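Local coordinates for protein SusD homolog (Bacteroides ovatus, PDB 4F53) that probably binds glycans, perhaps mucin O-glycans, at the cell surface as a SusD-like outer-membrane lipoprotein, at residues Q48-L53 with M124-D129. Numbering follows the deposited sequence.
Sequences QYVDCL and MLRVTD
Val50 and Arg126 mark where the two helices, 44-58 and 110-131, come nearest within these segments, yet their CA atoms stand 9.6 Å apart; contact falls to side chains, and the summed buried area is just 110 Å². The arginine spans this distance, its CB directed at the opposite helix and its chain turning at chi3 (53°) before delivering the guanidinium. Asp51 OD1 accepts hydrogen bonds from both terminal nitrogens: Arg126 NH2 at 2.7 Å from OD1, with a fairly straight N-H...O angle of 156°, and Arg126 NH1 at 3.1 Å from OD1, a weak, more bent bond. OD1 lies close to the guanidinium plane, at its edge, whereas NH2 reaches it from above the carboxylate plane; both bonds end on OD1, and the planes are 64° apart: a one-oxygen fork, not a coplanar two-oxygen pair. Val50 CG2 adds a van der Waals contact 3.8 Å from Arg126 NH2, approaching obliquely. Arg126 NH1 also donates to Met39 O, and Phe92 of helix 82-106 touches the same side chain. Replacing Asp51 with an alanine would probably leave the buried arginine charge without this counterion and its head freer to turn. Within the mainly helical, TPR-like fold of the SusD family, the chemistry implies that the two separated helices are linked here through one buried salt bridge, in which the aspartate probably offsets the arginine's charge, with little apolar interlocking.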
loop_
_atom_site.group_PDB
_atom_site.type_symbol
_atom_site.label_atom_id
_atom_site.label_comp_id
_atom_site.label_asym_id
_atom_site.label_seq_id
_atom_site.Cartn_x
_atom_site.Cartn_y
_atom_site.Cartn_z
ATOM N N GLN A 48 6.034 -6.230 9.909
ATOM C CA GLN A 48 5.776 -7.612 9.486
ATOM C C GLN A 48 4.289 -7.892 9.383
ATOM O O GLN A 48 3.866 -8.517 8.422
ATOM C CB GLN A 48 6.427 -8.640 10.421
ATOM C CG GLN A 48 6.462 -9.996 9.747
ATOM C CD GLN A 48 7.173 -11.069 10.490
ATOM O OE1 GLN A 48 7.327 -11.043 11.710
ATOM N NE2 GLN A 48 7.587 -12.057 9.737
ATOM N N TYR A 49 3.493 -7.400 10.335
ATOM C CA TYR A 49 2.064 -7.606 10.279
ATOM C C TYR A 49 1.395 -6.710 9.260
ATOM O O TYR A 49 0.740 -7.211 8.356
ATOM C CB TYR A 49 1.413 -7.395 11.651
ATOM C CG TYR A 49 1.918 -8.377 12.678
ATOM C CD1 TYR A 49 1.355 -9.648 12.793
ATOM C CD2 TYR A 49 2.981 -8.054 13.515
ATOM C CE1 TYR A 49 1.844 -10.578 13.716
ATOM C CE2 TYR A 49 3.481 -8.975 14.437
ATOM C CZ TYR A 49 2.893 -10.228 14.547
ATOM O OH TYR A 49 3.381 -11.140 15.451
ATOM N N VAL A 50 1.543 -5.400 9.403
ATOM C CA VAL A 50 0.774 -4.441 8.604
ATOM C C VAL A 50 1.227 -4.340 7.167
ATOM O O VAL A 50 0.370 -4.218 6.305
ATOM C CB VAL A 50 0.649 -3.038 9.270
ATOM C CG1 VAL A 50 -0.058 -3.157 10.631
ATOM C CG2 VAL A 50 1.998 -2.334 9.418
ATOM N N ASP A 51 2.535 -4.398 6.898
ATOM C CA ASP A 51 3.032 -4.198 5.544
ATOM C C ASP A 51 3.402 -5.480 4.821
ATOM O O ASP A 51 3.363 -5.533 3.594
ATOM C CB ASP A 51 4.244 -3.259 5.570
ATOM C CG ASP A 51 3.849 -1.803 5.781
ATOM O OD1 ASP A 51 2.860 -1.335 5.117
ATOM O OD2 ASP A 51 4.512 -1.125 6.593
ATOM N N CYS A 52 3.782 -6.494 5.550
ATOM C CA CYS A 52 4.206 -7.700 4.894
ATOM C C CYS A 52 3.093 -8.751 4.907
ATOM O O CYS A 52 2.581 -9.104 3.851
ATOM C CB CYS A 52 5.494 -8.224 5.519
ATOM S SG CYS A 52 6.161 -9.694 4.704
ATOM N N LEU A 53 2.714 -9.235 6.083
ATOM C CA LEU A 53 1.737 -10.307 6.215
ATOM C C LEU A 53 0.342 -9.876 5.767
ATOM O O LEU A 53 -0.376 -10.672 5.161
ATOM C CB LEU A 53 1.696 -10.832 7.679
ATOM C CG LEU A 53 2.899 -11.652 8.153
ATOM C CD1 LEU A 53 2.999 -11.613 9.678
ATOM C CD2 LEU A 53 2.810 -13.092 7.672
HETATM N N MSE A 124 -3.561 7.510 9.501
HETATM C CA MSE A 124 -4.964 7.174 9.712
HETATM C C MSE A 124 -5.679 6.907 8.378
HETATM O O MSE A 124 -6.699 6.221 8.379
HETATM C CB MSE A 124 -5.661 8.225 10.593
HETATM C CG MSE A 124 -5.052 8.266 11.997
HETATM SE SE MSE A 124 -5.159 6.523 12.911
HETATM C CE MSE A 124 -3.513 6.574 14.046
ATOM N N LEU A 125 -5.102 7.355 7.252
ATOM C CA LEU A 125 -5.587 7.000 5.903
ATOM C C LEU A 125 -5.422 5.484 5.713
ATOM O O LEU A 125 -6.342 4.862 5.230
ATOM C CB LEU A 125 -4.858 7.776 4.782
ATOM C CG LEU A 125 -5.324 7.541 3.322
ATOM C CD1 LEU A 125 -6.797 7.975 3.120
ATOM C CD2 LEU A 125 -4.428 8.289 2.344
ATOM N N ARG A 126 -4.281 4.892 6.134
ATOM C CA ARG A 126 -4.052 3.429 6.076
ATOM C C ARG A 126 -5.115 2.692 6.893
ATOM O O ARG A 126 -5.654 1.690 6.438
ATOM C CB ARG A 126 -2.676 3.009 6.641
ATOM C CG ARG A 126 -1.455 3.671 6.064
ATOM C CD ARG A 126 -0.228 3.198 6.825
ATOM N NE ARG A 126 -0.187 1.734 6.854
ATOM C CZ ARG A 126 0.814 0.983 6.423
ATOM N NH1 ARG A 126 1.927 1.546 5.970
ATOM N NH2 ARG A 126 0.723 -0.336 6.465
ATOM N N VAL A 127 -5.384 3.195 8.117
ATOM C CA VAL A 127 -6.329 2.616 9.078
ATOM C C VAL A 127 -7.780 2.688 8.544
ATOM O O VAL A 127 -8.454 1.654 8.552
ATOM C CB VAL A 127 -6.190 3.222 10.504
ATOM C CG1 VAL A 127 -7.099 2.489 11.494
ATOM C CG2 VAL A 127 -4.725 3.187 10.977
ATOM N N THR A 128 -8.249 3.862 8.062
ATOM C CA THR A 128 -9.609 3.913 7.526
ATOM C C THR A 128 -9.701 3.070 6.232
ATOM O O THR A 128 -10.712 2.399 6.009
ATOM C CB THR A 128 -10.177 5.337 7.369
ATOM O OG1 THR A 128 -11.534 5.174 6.990
ATOM C CG2 THR A 128 -9.458 6.188 6.294
ATOM N N ASP A 129 -8.643 3.028 5.435
ATOM C CA ASP A 129 -8.636 2.188 4.225
ATOM C C ASP A 129 -8.601 0.696 4.571
ATOM O O ASP A 129 -8.941 -0.117 3.717
ATOM C CB ASP A 129 -7.479 2.555 3.287
ATOM C CG ASP A 129 -7.684 3.901 2.592
ATOM O OD1 ASP A 129 -8.784 4.481 2.720
ATOM O OD2 ASP A 129 -6.746 4.366 1.918
#